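PDB 1JER: cucumber stellacyanin, which binds a single copper ion in a type 1 (blue) site and probably serves in electron transfer, as other plant cupredoxins do. Local coordinates for residues A46-E51 with F88-G93; F40-N45 with S74-R79; Q56-C61 with K101-V106; Q2-I7 with V34-Q39. All coordinates share one frame; numbering follows the deposited sequence.

Contact 1 (A46-E51 with F88-G93); sequences AHNVHE and FVCTVG. With CU (copper (II) ion), chain B.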
loop_
_atom_site.group_PDB
_atom_site.type_symbol
_atom_site.label_atom_id
_atom_site.label_comp_id
_atom_site.label_asym_id
_atom_site.label_seq_id
_atom_site.Cartn_x
_atom_site.Cartn_y
_atom_site.Cartn_z
ATOM N N ALA A 46 -11.910 -3.901 -14.309
ATOM C CA ALA A 46 -13.350 -3.796 -14.101
ATOM C C ALA A 46 -13.742 -2.723 -13.084
ATOM O O ALA A 46 -14.847 -2.200 -13.088
ATOM C CB ALA A 46 -13.886 -5.144 -13.574
ATOM N N HIS A 47 -12.848 -2.444 -12.137
ATOM C CA HIS A 47 -13.259 -1.403 -11.114
ATOM C C HIS A 47 -12.003 -0.582 -10.817
ATOM O O HIS A 47 -10.933 -0.804 -11.360
ATOM C CB HIS A 47 -13.555 -2.224 -9.780
ATOM C CG HIS A 47 -14.751 -3.101 -9.955
ATOM N ND1 HIS A 47 -16.021 -2.582 -10.070
ATOM C CD2 HIS A 47 -14.860 -4.459 -10.106
ATOM C CE1 HIS A 47 -16.889 -3.590 -10.244
ATOM N NE2 HIS A 47 -16.212 -4.721 -10.259
ATOM N N ASN A 48 -12.122 0.324 -9.845
ATOM C CA ASN A 48 -10.921 1.033 -9.390
ATOM C C ASN A 48 -11.185 1.418 -7.919
ATOM O O ASN A 48 -12.245 1.021 -7.387
ATOM C CB ASN A 48 -10.591 2.237 -10.235
ATOM C CG ASN A 48 -11.728 3.235 -10.330
ATOM O OD1 ASN A 48 -11.897 3.908 -11.365
ATOM N ND2 ASN A 48 -12.533 3.322 -9.329
ATOM N N VAL A 49 -10.212 2.082 -7.325
ATOM C CA VAL A 49 -10.361 2.509 -5.933
ATOM C C VAL A 49 -9.880 3.965 -5.837
ATOM O O VAL A 49 -8.761 4.256 -6.217
ATOM C CB VAL A 49 -9.450 1.679 -4.996
ATOM C CG1 VAL A 49 -9.733 2.202 -3.552
ATOM C CG2 VAL A 49 -9.837 0.203 -5.070
ATOM N N HIS A 50 -10.782 4.818 -5.351
ATOM C CA HIS A 50 -10.438 6.232 -5.211
ATOM C C HIS A 50 -10.854 6.723 -3.846
ATOM O O HIS A 50 -11.939 6.453 -3.348
ATOM C CB HIS A 50 -11.216 7.014 -6.308
ATOM C CG HIS A 50 -11.113 8.491 -6.217
ATOM N ND1 HIS A 50 -9.956 9.198 -6.424
ATOM C CD2 HIS A 50 -12.073 9.434 -5.970
ATOM C CE1 HIS A 50 -10.174 10.494 -6.275
ATOM N NE2 HIS A 50 -11.452 10.662 -6.000
ATOM N N GLU A 51 -9.945 7.446 -3.164
ATOM C CA GLU A 51 -10.347 7.968 -1.848
ATOM C C GLU A 51 -10.990 9.322 -1.999
ATOM O O GLU A 51 -10.556 10.133 -2.847
ATOM C CB GLU A 51 -9.072 8.043 -0.971
ATOM C CG GLU A 51 -9.457 8.582 0.420
ATOM C CD GLU A 51 -8.265 8.654 1.357
ATOM O OE1 GLU A 51 -7.127 8.385 0.970
ATOM O OE2 GLU A 51 -8.496 8.999 2.539
ATOM N N PHE A 88 -13.950 5.606 0.482
ATOM C CA PHE A 88 -13.329 5.090 -0.786
ATOM C C PHE A 88 -14.494 4.689 -1.708
ATOM O O PHE A 88 -15.498 4.143 -1.247
ATOM C CB PHE A 88 -12.554 3.817 -0.460
ATOM C CG PHE A 88 -11.384 4.044 0.487
ATOM C CD1 PHE A 88 -10.160 4.424 -0.004
ATOM C CD2 PHE A 88 -11.599 3.875 1.869
ATOM C CE1 PHE A 88 -9.094 4.678 0.859
ATOM C CE2 PHE A 88 -10.533 4.155 2.711
ATOM C CZ PHE A 88 -9.308 4.508 2.215
ATOM N N VAL A 89 -14.283 4.891 -3.012
ATOM C CA VAL A 89 -15.380 4.488 -3.917
ATOM C C VAL A 89 -14.729 3.897 -5.185
ATOM O O VAL A 89 -13.547 4.039 -5.405
ATOM C CB VAL A 89 -16.175 5.732 -4.380
ATOM C CG1 VAL A 89 -16.836 6.412 -3.177
ATOM C CG2 VAL A 89 -15.237 6.730 -5.054
ATOM N N CYS A 90 -15.600 3.300 -5.979
ATOM C CA CYS A 90 -15.204 2.905 -7.339
ATOM C C CYS A 90 -15.865 3.955 -8.271
ATOM O O CYS A 90 -17.052 4.255 -8.078
ATOM C CB CYS A 90 -15.881 1.534 -7.663
ATOM S SG CYS A 90 -15.481 1.128 -9.420
ATOM N N THR A 91 -15.083 4.547 -9.154
ATOM C CA THR A 91 -15.602 5.648 -9.976
ATOM C C THR A 91 -16.055 5.161 -11.339
ATOM O O THR A 91 -16.400 5.949 -12.209
ATOM C CB THR A 91 -14.584 6.777 -10.149
ATOM O OG1 THR A 91 -13.451 6.335 -10.869
ATOM C CG2 THR A 91 -14.083 7.288 -8.795
ATOM N N VAL A 92 -16.087 3.838 -11.532
ATOM C CA VAL A 92 -16.553 3.345 -12.862
ATOM C C VAL A 92 -18.045 3.433 -12.938
ATOM O O VAL A 92 -18.783 2.964 -12.090
ATOM C CB VAL A 92 -16.086 1.907 -13.065
ATOM C CG1 VAL A 92 -16.793 1.223 -14.223
ATOM C CG2 VAL A 92 -14.588 1.802 -13.160
ATOM N N GLY A 93 -18.556 4.024 -14.062
ATOM C CA GLY A 93 -19.971 3.990 -14.295
ATOM C C GLY A 93 -20.891 4.282 -13.186
ATOM O O GLY A 93 -20.804 5.370 -12.553
HETATM CU CU CU B . -16.568 -0.715 -9.832
#

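Contact 2 (F40-N45 with S74-R79); sequences FNFPAN and SPVIER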
loop_
_atom_site.group_PDB
_atom_site.type_symbol
_atom_site.label_atom_id
_atom_site.label_comp_id
_atom_site.label_asym_id
_atom_site.label_seq_id
_atom_site.Cartn_x
_atom_site.Cartn_y
_atom_site.Cartn_z
ATOM N N PHE A 40 -7.935 -4.104 -1.573
ATOM C CA PHE A 40 -9.157 -4.229 -2.445
ATOM C C PHE A 40 -8.747 -5.192 -3.613
ATOM O O PHE A 40 -7.789 -4.877 -4.291
ATOM C CB PHE A 40 -9.349 -2.842 -3.106
ATOM C CG PHE A 40 -9.873 -1.790 -2.122
ATOM C CD1 PHE A 40 -8.950 -1.084 -1.341
ATOM C CD2 PHE A 40 -11.202 -1.493 -2.019
ATOM C CE1 PHE A 40 -9.419 -0.064 -0.498
ATOM C CE2 PHE A 40 -11.679 -0.502 -1.154
ATOM C CZ PHE A 40 -10.752 0.183 -0.368
ATOM N N ASN A 41 -9.456 -6.297 -3.699
ATOM C CA ASN A 41 -9.171 -7.316 -4.733
ATOM C C ASN A 41 -10.360 -7.301 -5.732
ATOM O O ASN A 41 -11.520 -7.373 -5.340
ATOM C CB ASN A 41 -9.217 -8.721 -4.065
ATOM C CG ASN A 41 -8.013 -8.929 -3.139
ATOM O OD1 ASN A 41 -6.928 -8.490 -3.370
ATOM N ND2 ASN A 41 -8.305 -9.706 -2.067
ATOM N N PHE A 42 -9.993 -7.181 -7.005
ATOM C CA PHE A 42 -11.112 -7.182 -8.014
ATOM C C PHE A 42 -10.473 -7.599 -9.348
ATOM O O PHE A 42 -9.254 -7.511 -9.516
ATOM C CB PHE A 42 -11.658 -5.789 -8.112
ATOM C CG PHE A 42 -10.674 -4.668 -8.269
ATOM C CD1 PHE A 42 -10.081 -4.077 -7.150
ATOM C CD2 PHE A 42 -10.327 -4.176 -9.523
ATOM C CE1 PHE A 42 -9.192 -3.026 -7.306
ATOM C CE2 PHE A 42 -9.441 -3.142 -9.685
ATOM C CZ PHE A 42 -8.841 -2.554 -8.567
ATOM N N PRO A 43 -11.310 -7.979 -10.301
ATOM C CA PRO A 43 -10.731 -8.338 -11.638
ATOM C C PRO A 43 -10.168 -7.100 -12.297
ATOM O O PRO A 43 -10.734 -6.012 -12.326
ATOM C CB PRO A 43 -11.909 -8.911 -12.381
ATOM C CG PRO A 43 -13.115 -8.680 -11.603
ATOM C CD PRO A 43 -12.737 -8.136 -10.240
ATOM N N ALA A 44 -8.922 -7.209 -12.774
ATOM C CA ALA A 44 -8.285 -6.037 -13.392
ATOM C C ALA A 44 -9.211 -5.354 -14.374
ATOM O O ALA A 44 -10.106 -5.937 -14.992
ATOM C CB ALA A 44 -7.001 -6.526 -14.116
ATOM N N ASN A 45 -9.048 -4.027 -14.516
ATOM C CA ASN A 45 -9.819 -3.316 -15.490
ATOM C C ASN A 45 -11.283 -3.202 -15.261
ATOM O O ASN A 45 -11.926 -2.384 -15.972
ATOM C CB ASN A 45 -9.509 -3.836 -16.910
ATOM C CG ASN A 45 -8.233 -3.264 -17.490
ATOM O OD1 ASN A 45 -7.288 -2.895 -16.792
ATOM N ND2 ASN A 45 -8.176 -3.166 -18.826
ATOM N N SER A 74 -5.178 -4.613 -9.809
ATOM C CA SER A 74 -5.579 -5.158 -8.499
ATOM C C SER A 74 -4.463 -6.126 -8.095
ATOM O O SER A 74 -3.879 -6.725 -9.018
ATOM C CB SER A 74 -6.908 -5.890 -8.660
ATOM O OG SER A 74 -7.225 -6.711 -7.503
ATOM N N PRO A 75 -4.195 -6.282 -6.838
ATOM C CA PRO A 75 -4.894 -5.625 -5.743
ATOM C C PRO A 75 -4.370 -4.212 -5.487
ATOM O O PRO A 75 -3.207 -3.922 -5.810
ATOM C CB PRO A 75 -4.427 -6.480 -4.506
ATOM C CG PRO A 75 -3.045 -6.887 -4.904
ATOM C CD PRO A 75 -3.148 -7.229 -6.387
ATOM N N VAL A 76 -5.250 -3.393 -4.935
ATOM C CA VAL A 76 -4.881 -2.022 -4.523
ATOM C C VAL A 76 -4.820 -2.062 -2.983
ATOM O O VAL A 76 -5.776 -2.588 -2.385
ATOM C CB VAL A 76 -5.967 -1.023 -4.905
ATOM C CG1 VAL A 76 -5.710 0.315 -4.165
ATOM C CG2 VAL A 76 -5.895 -0.784 -6.427
ATOM N N ILE A 77 -3.693 -1.681 -2.431
ATOM C CA ILE A 77 -3.604 -1.795 -0.913
ATOM C C ILE A 77 -3.375 -0.386 -0.396
ATOM O O ILE A 77 -2.434 0.295 -0.824
ATOM C CB ILE A 77 -2.425 -2.723 -0.530
ATOM C CG1 ILE A 77 -2.741 -4.208 -0.908
ATOM C CG2 ILE A 77 -2.303 -2.719 1.033
ATOM C CD1 ILE A 77 -1.574 -4.942 -1.492
ATOM N N GLU A 78 -4.298 0.111 0.430
ATOM C CA GLU A 78 -4.192 1.508 0.890
ATOM C C GLU A 78 -3.814 1.499 2.381
ATOM O O GLU A 78 -4.410 0.760 3.130
ATOM C CB GLU A 78 -5.611 2.160 0.781
ATOM C CG GLU A 78 -5.993 2.334 -0.718
ATOM C CD GLU A 78 -5.348 3.572 -1.309
ATOM O OE1 GLU A 78 -4.983 4.491 -0.539
ATOM O OE2 GLU A 78 -5.249 3.666 -2.559
ATOM N N ARG A 79 -2.844 2.333 2.730
ATOM C CA ARG A 79 -2.418 2.417 4.124
ATOM C C ARG A 79 -3.317 3.398 4.871
ATOM O O ARG A 79 -3.663 4.451 4.359
ATOM C CB ARG A 79 -0.949 2.891 4.270
ATOM C CG ARG A 79 -0.388 2.422 5.639
ATOM C CD ARG A 79 1.119 2.615 5.760
ATOM N NE ARG A 79 1.755 1.423 6.390
ATOM C CZ ARG A 79 2.012 1.331 7.683
ATOM N NH1 ARG A 79 2.228 2.441 8.390
ATOM N NH2 ARG A 79 2.081 0.143 8.308
#

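Contact 3 (Q56-C61 with K101-V106); sequences QSFDAC and KLSINV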
loop_
_atom_site.group_PDB
_atom_site.type_symbol
_atom_site.label_atom_id
_atom_site.label_comp_id
_atom_site.label_asym_id
_atom_site.label_seq_id
_atom_site.Cartn_x
_atom_site.Cartn_y
_atom_site.Cartn_z
ATOM N N GLN A 56 -19.833 14.561 1.782
ATOM C CA GLN A 56 -20.878 15.063 0.845
ATOM C C GLN A 56 -20.613 14.481 -0.534
ATOM O O GLN A 56 -21.524 13.908 -1.137
ATOM C CB GLN A 56 -20.835 16.585 0.843
ATOM C CG GLN A 56 -21.452 17.273 2.030
ATOM C CD GLN A 56 -20.890 17.030 3.396
ATOM O OE1 GLN A 56 -19.773 17.416 3.788
ATOM N NE2 GLN A 56 -21.718 16.431 4.288
ATOM N N SER A 57 -19.358 14.591 -0.979
ATOM C CA SER A 57 -19.003 14.021 -2.299
ATOM C C SER A 57 -19.197 12.512 -2.327
ATOM O O SER A 57 -19.677 11.945 -3.318
ATOM C CB SER A 57 -17.508 14.314 -2.546
ATOM O OG SER A 57 -17.379 15.679 -2.878
ATOM N N PHE A 58 -18.743 11.832 -1.265
ATOM C CA PHE A 58 -18.895 10.356 -1.178
ATOM C C PHE A 58 -20.368 10.020 -1.248
ATOM O O PHE A 58 -20.824 9.102 -1.930
ATOM C CB PHE A 58 -18.396 9.987 0.264
ATOM C CG PHE A 58 -18.598 8.557 0.680
ATOM C CD1 PHE A 58 -17.799 7.546 0.114
ATOM C CD2 PHE A 58 -19.539 8.185 1.606
ATOM C CE1 PHE A 58 -17.958 6.238 0.522
ATOM C CE2 PHE A 58 -19.736 6.875 1.986
ATOM C CZ PHE A 58 -18.905 5.889 1.445
ATOM N N ASP A 59 -21.190 10.764 -0.443
ATOM C CA ASP A 59 -22.606 10.438 -0.425
ATOM C C ASP A 59 -23.236 10.616 -1.806
ATOM O O ASP A 59 -24.105 9.877 -2.253
ATOM C CB ASP A 59 -23.394 11.208 0.617
ATOM C CG ASP A 59 -23.188 10.767 2.058
ATOM O OD1 ASP A 59 -22.626 9.690 2.308
ATOM O OD2 ASP A 59 -23.610 11.526 2.983
ATOM N N ALA A 60 -22.800 11.661 -2.498
ATOM C CA ALA A 60 -23.473 11.923 -3.783
ATOM C C ALA A 60 -22.770 11.161 -4.913
ATOM O O ALA A 60 -23.218 11.378 -6.062
ATOM C CB ALA A 60 -23.258 13.437 -4.079
ATOM N N CYS A 61 -21.711 10.427 -4.655
ATOM C CA CYS A 61 -20.898 9.837 -5.740
ATOM C C CYS A 61 -20.514 10.919 -6.741
ATOM O O CYS A 61 -20.642 10.728 -7.952
ATOM C CB CYS A 61 -21.553 8.665 -6.427
ATOM S SG CYS A 61 -21.884 7.268 -5.275
ATOM N N LYS A 101 -19.009 1.420 -2.398
ATOM C CA LYS A 101 -18.343 2.574 -1.712
ATOM C C LYS A 101 -18.204 2.118 -0.233
ATOM O O LYS A 101 -18.940 1.231 0.215
ATOM C CB LYS A 101 -19.326 3.767 -1.769
ATOM C CG LYS A 101 -20.672 3.454 -1.131
ATOM C CD LYS A 101 -21.741 4.439 -1.576
ATOM C CE LYS A 101 -21.298 5.878 -1.447
ATOM N NZ LYS A 101 -22.480 6.828 -1.603
ATOM N N LEU A 102 -17.196 2.649 0.425
ATOM C CA LEU A 102 -16.871 2.126 1.787
ATOM C C LEU A 102 -16.408 3.325 2.631
ATOM O O LEU A 102 -15.649 4.155 2.197
ATOM C CB LEU A 102 -15.657 1.173 1.569
ATOM C CG LEU A 102 -14.961 0.785 2.905
ATOM C CD1 LEU A 102 -15.762 -0.324 3.572
ATOM C CD2 LEU A 102 -13.547 0.259 2.578
ATOM N N SER A 103 -16.990 3.450 3.826
ATOM C CA SER A 103 -16.534 4.517 4.730
ATOM C C SER A 103 -16.107 3.838 6.032
ATOM O O SER A 103 -16.782 2.953 6.545
ATOM C CB SER A 103 -17.661 5.515 5.025
ATOM O OG SER A 103 -18.687 4.900 5.695
ATOM N N ILE A 104 -14.912 4.229 6.495
ATOM C CA ILE A 104 -14.432 3.555 7.707
ATOM C C ILE A 104 -13.870 4.597 8.683
ATOM O O ILE A 104 -13.475 5.679 8.297
ATOM C CB ILE A 104 -13.329 2.567 7.371
ATOM C CG1 ILE A 104 -12.096 3.212 6.717
ATOM C CG2 ILE A 104 -13.848 1.434 6.489
ATOM C CD1 ILE A 104 -10.832 2.392 6.948
ATOM N N ASN A 105 -13.888 4.199 9.965
ATOM C CA ASN A 105 -13.384 5.134 10.989
ATOM C C ASN A 105 -12.067 4.550 11.521
ATOM O O ASN A 105 -12.056 3.402 11.986
ATOM C CB ASN A 105 -14.419 5.119 12.152
ATOM C CG ASN A 105 -13.925 6.039 13.281
ATOM O OD1 ASN A 105 -13.905 5.624 14.452
ATOM N ND2 ASN A 105 -13.550 7.241 12.916
ATOM N N VAL A 106 -10.989 5.301 11.381
ATOM C CA VAL A 106 -9.679 4.841 11.811
ATOM C C VAL A 106 -9.344 5.413 13.201
ATOM O O VAL A 106 -9.465 6.627 13.404
ATOM C CB VAL A 106 -8.597 5.321 10.802
ATOM C CG1 VAL A 106 -7.229 4.767 11.192
ATOM C CG2 VAL A 106 -8.968 4.696 9.431
HETATM O O HOH W 1 -23.781 7.149 0.947
#

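Contact 4 (Q2-I7 with V34-Q39); sequences QSTVHI and VGDSLQ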
loop_
_atom_site.group_PDB
_atom_site.type_symbol
_atom_site.label_atom_id
_atom_site.label_comp_id
_atom_site.label_asym_id
_atom_site.label_seq_id
_atom_site.Cartn_x
_atom_site.Cartn_y
_atom_site.Cartn_z
ATOM N N GLN A 2 2.371 -6.725 14.740
ATOM C CA GLN A 2 2.094 -6.333 13.364
ATOM C C GLN A 2 0.669 -5.682 13.305
ATOM O O GLN A 2 -0.193 -6.126 14.055
ATOM C CB GLN A 2 1.998 -7.600 12.479
ATOM C CG GLN A 2 3.282 -8.439 12.489
ATOM C CD GLN A 2 4.446 -7.607 11.947
ATOM O OE1 GLN A 2 5.336 -7.220 12.697
ATOM N NE2 GLN A 2 4.382 -7.356 10.655
ATOM N N SER A 3 0.525 -4.748 12.410
ATOM C CA SER A 3 -0.687 -4.096 12.000
ATOM C C SER A 3 -1.491 -5.078 11.161
ATOM O O SER A 3 -0.932 -6.104 10.770
ATOM C CB SER A 3 -0.457 -2.798 11.249
ATOM O OG SER A 3 0.082 -1.798 12.146
ATOM N N THR A 4 -2.760 -4.782 10.921
ATOM C CA THR A 4 -3.568 -5.777 10.180
ATOM C C THR A 4 -3.731 -5.316 8.738
ATOM O O THR A 4 -3.976 -4.149 8.484
ATOM C CB THR A 4 -4.997 -5.765 10.837
ATOM O OG1 THR A 4 -4.792 -6.286 12.181
ATOM C CG2 THR A 4 -5.907 -6.781 10.186
ATOM N N VAL A 5 -3.763 -6.295 7.824
ATOM C CA VAL A 5 -4.156 -5.898 6.421
ATOM C C VAL A 5 -5.576 -6.436 6.265
ATOM O O VAL A 5 -5.841 -7.649 6.345
ATOM C CB VAL A 5 -3.215 -6.586 5.419
ATOM C CG1 VAL A 5 -3.654 -6.214 3.976
ATOM C CG2 VAL A 5 -1.770 -6.131 5.652
ATOM N N HIS A 6 -6.545 -5.531 6.185
ATOM C CA HIS A 6 -7.946 -6.036 6.151
ATOM C C HIS A 6 -8.299 -6.287 4.660
ATOM O O HIS A 6 -7.943 -5.454 3.833
ATOM C CB HIS A 6 -8.861 -4.928 6.655
ATOM C CG HIS A 6 -8.521 -4.464 8.036
ATOM N ND1 HIS A 6 -9.081 -5.083 9.155
ATOM C CD2 HIS A 6 -7.748 -3.428 8.451
ATOM C CE1 HIS A 6 -8.630 -4.426 10.237
ATOM N NE2 HIS A 6 -7.826 -3.443 9.846
ATOM N N ILE A 7 -9.006 -7.346 4.409
ATOM C CA ILE A 7 -9.408 -7.639 3.006
ATOM C C ILE A 7 -10.845 -7.126 2.831
ATOM O O ILE A 7 -11.755 -7.604 3.451
ATOM C CB ILE A 7 -9.402 -9.168 2.777
ATOM C CG1 ILE A 7 -7.988 -9.775 3.015
ATOM C CG2 ILE A 7 -9.769 -9.415 1.288
ATOM C CD1 ILE A 7 -6.940 -9.104 2.132
ATOM N N VAL A 34 -4.620 3.099 12.953
ATOM C CA VAL A 34 -3.569 3.755 12.143
ATOM C C VAL A 34 -2.458 2.745 11.947
ATOM O O VAL A 34 -2.132 2.004 12.868
ATOM C CB VAL A 34 -3.009 4.981 12.929
ATOM C CG1 VAL A 34 -1.757 5.494 12.257
ATOM C CG2 VAL A 34 -4.066 6.078 12.973
ATOM N N GLY A 35 -1.929 2.620 10.730
ATOM C CA GLY A 35 -0.913 1.568 10.514
ATOM C C GLY A 35 -1.490 0.378 9.782
ATOM O O GLY A 35 -0.797 -0.383 9.108
ATOM N N ASP A 36 -2.810 0.157 9.924
ATOM C CA ASP A 36 -3.371 -1.035 9.208
ATOM C C ASP A 36 -3.473 -0.608 7.713
ATOM O O ASP A 36 -3.367 0.532 7.373
ATOM C CB ASP A 36 -4.873 -1.149 9.663
ATOM C CG ASP A 36 -4.979 -1.793 11.022
ATOM O OD1 ASP A 36 -3.940 -2.173 11.598
ATOM O OD2 ASP A 36 -6.114 -1.909 11.547
ATOM N N SER A 37 -3.772 -1.656 6.905
ATOM C CA SER A 37 -3.961 -1.328 5.466
ATOM C C SER A 37 -5.285 -2.002 5.026
ATOM O O SER A 37 -5.785 -2.890 5.685
ATOM C CB SER A 37 -2.802 -2.061 4.694
ATOM O OG SER A 37 -1.567 -1.400 4.987
ATOM N N LEU A 38 -5.769 -1.528 3.875
ATOM C CA LEU A 38 -7.032 -2.085 3.323
ATOM C C LEU A 38 -6.598 -2.660 1.915
ATOM O O LEU A 38 -5.987 -1.911 1.190
ATOM C CB LEU A 38 -7.946 -0.907 2.948
ATOM C CG LEU A 38 -8.704 -0.212 4.046
ATOM C CD1 LEU A 38 -9.722 0.761 3.460
ATOM C CD2 LEU A 38 -9.387 -1.242 4.961
ATOM N N GLN A 39 -6.933 -3.910 1.726
ATOM C CA GLN A 39 -6.609 -4.530 0.424
ATOM C C GLN A 39 -7.915 -4.686 -0.390
ATOM O O GLN A 39 -8.820 -5.373 0.099
ATOM C CB GLN A 39 -5.992 -5.908 0.628
ATOM C CG GLN A 39 -5.754 -6.606 -0.722
ATOM C CD GLN A 39 -4.765 -7.737 -0.602
ATOM O OE1 GLN A 39 -3.920 -7.727 0.302
ATOM N NE2 GLN A 39 -4.859 -8.702 -1.505
HETATM O O HOH W 2 -1.998 -0.635 13.372
HETATM O O HOH W 3 -4.370 -3.543 14.068
#

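Contact 1 (A46-E51 with F88-G93)
H47 and C90 meet at the copper ion of a type 1 cupredoxin site. H47 ND1 binds the copper at 2.0 Å and C90 SG at 2.2 Å; H95 and Q100 complete the coordination, the glutamine standing where many other cupredoxins have a methionine. C90 SG also lies at the edge of the H47 imidazole, in its plane. Two backbone N-H groups point at the thiolate from the second shell: N48 N reaches C90 SG at 3.5 Å across the contact, while V92 N reaches it from C90's own loop with an N-H...S angle of 163°. Such bonds probably help hold the sulfur in place and temper its charge, as in other blue copper proteins. With SG anti to the backbone N (chi1 176°), C90 turns its sulfur to the metal. The N48 side chain crosses T91 at about a right angle and packs against it. Away from the metal, toward H50 and V89, the segments pair as antiparallel strands, with H50 and V89 a hydrogen-bonded pair and E51 and F88 a non-hydrogen-bonded one. T91 CG2 packs near the H50 side chain in the conformer given, and V49 faces W14 and F40. At the far end the extended E51 chain crosses the F88 ring, E51 CB lying 3.8 Å from F88 CE1.

Contact 2 (F40-N45 with S74-R79)
S74, F40 and V76 carry most of this contact, with the F42 ring laid over S74. The S74 methylene sits squarely over the ring: CB is 3.7 Å from the F42 centroid and only 3° off the ring normal, a CH-pi contact. F42 CG takes the position between its backbone N and carbonyl carbon (chi1 48°), on the side from which the ring reaches the serine. The S74 hydroxyl, anti to its own backbone N, accepts from F42 N at 2.9 Å with an N-H...O angle of 169°. It also lies close to the Q2 side-chain amide of the second subunit. Next along the chain comes P75, after a cis peptide bond; its CB touches N41 OD1, an oxygen held by Q39 NE2. F40 and V76 then form an antiparallel hydrogen-bonded pair: F40 N gives a nearly straight bond to V76 O at 2.8 Å, and V76 N returns one to F40 O at 3.0 Å. F40 CB and V76 CB stand 4.2 Å apart on one face. There V76 CG2 also meets the edge of the F42 ring, 4.0 Å from F42 CZ. The F40 ring has V76 O at its edge and in its plane, and it meets W14 edge to face. The pair is where edge strand 76-79 meets the end of the central strand 37-40 of a cupredoxin sheet, before the loop that leads to the copper ligand H47, against whose side chain F42 packs.

Contact 3 (Q56-C61 with K101-V106)
F58 CG is anti to its backbone N (chi1 173°), which sends CG off the helix toward strand 101-106, while K101 CG lies between its own backbone N and carbonyl carbon and the lysine chain bends at chi3 (-49°), bringing CE over the phenyl ring. K101 CE stands 3.8 Å from the F58 centroid, over the centre of one face, and K101 NZ lies 4.6 Å from the F58 centroid in a cation-pi contact. K101 NZ also donates to F58 O at 2.8 Å. That carbonyl also accepts from C61 N, and the two donors arrive from opposite faces of its plane; C61 closes the helix in a Schellman motif with positive phi. A water takes a bond from K101 NZ and gives one to D59 OD1, linking the two charges indirectly; the other D59 oxygen has a salt bridge to K55. S103 CB touches the ring from the strand, 3.8 Å from F58 CZ. C61 SG, disulfide-bonded to C96, lies near the lysine end. Helix 55-60 thus packs on strand 101-107, with F58 reaching Y87 and V89 of the adjoining strand 84-89, while L102 points away from the helix, into the core against L38, F40 and helix 22-28.

Contact 4 (Q2-I7 with V34-Q39)
T4 to I7 run parallel to D36 to Q39, the short axes of strands 5-7 and 37-39 lying 4.6 Å apart at 30°. This is the parallel pairing of the N-terminal strand in the cupredoxin sandwich. The backbone bonds alternate: S37 N to T4 O, H6 N to S37 O and Q39 N to H6 O. The D36 carboxylate spans the start of the pairing. D36 OD1 accepts from T4 N at 2.9 Å and D36 OD2 from H6 NE2 at 2.9 Å, both donors standing above the carboxylate plane, while OD2 lies in the plane of the imidazole. H6 CG is beside its backbone N (chi1 -58°), on the side from which the ring reaches D36. The ring meets F32 edge to face; T4 CG2 sits over one imidazole face toward the rim. D36 OD2 also accepts from R33 N, so this buried carboxylate is gripped by T4 and H6 of segment 2-7 and by R33 N at the end of strand 32-33, which would probably favour its charged form. A water bridges S3 OG, V34 O and D36 OD1. G35 turns at a positive phi (103°) close to S3. On the face bearing V5, S37, I7 and Q39, V5 packs on P75 of the second subunit. I7 and the extended Q39 chain lie side by side, I7 CD1 resting 3.7 Å from Q39 CB.

Overall arrangement
Contacts 2 and 4 share the sheet in which strand 37-40 lies between 5-7 and 76-79, and both reach the second subunit; E78 N bonds to L38 O between them. Contacts 1 and 3 belong to the other sheet, where 84-89 and 101-107 are neighbours joined by F88 O and L102 N. The sheets meet through F40, L38, F88, L102 and I104. Contact 2 is the most buried, while the other three are partly open. Their chemistry follows place: metal and sulfur in contact 1, aromatic packing beside that site in contact 2, a lysine over a ring in contact 3, and a carboxylate clasp with waters in contact 4, away from copper.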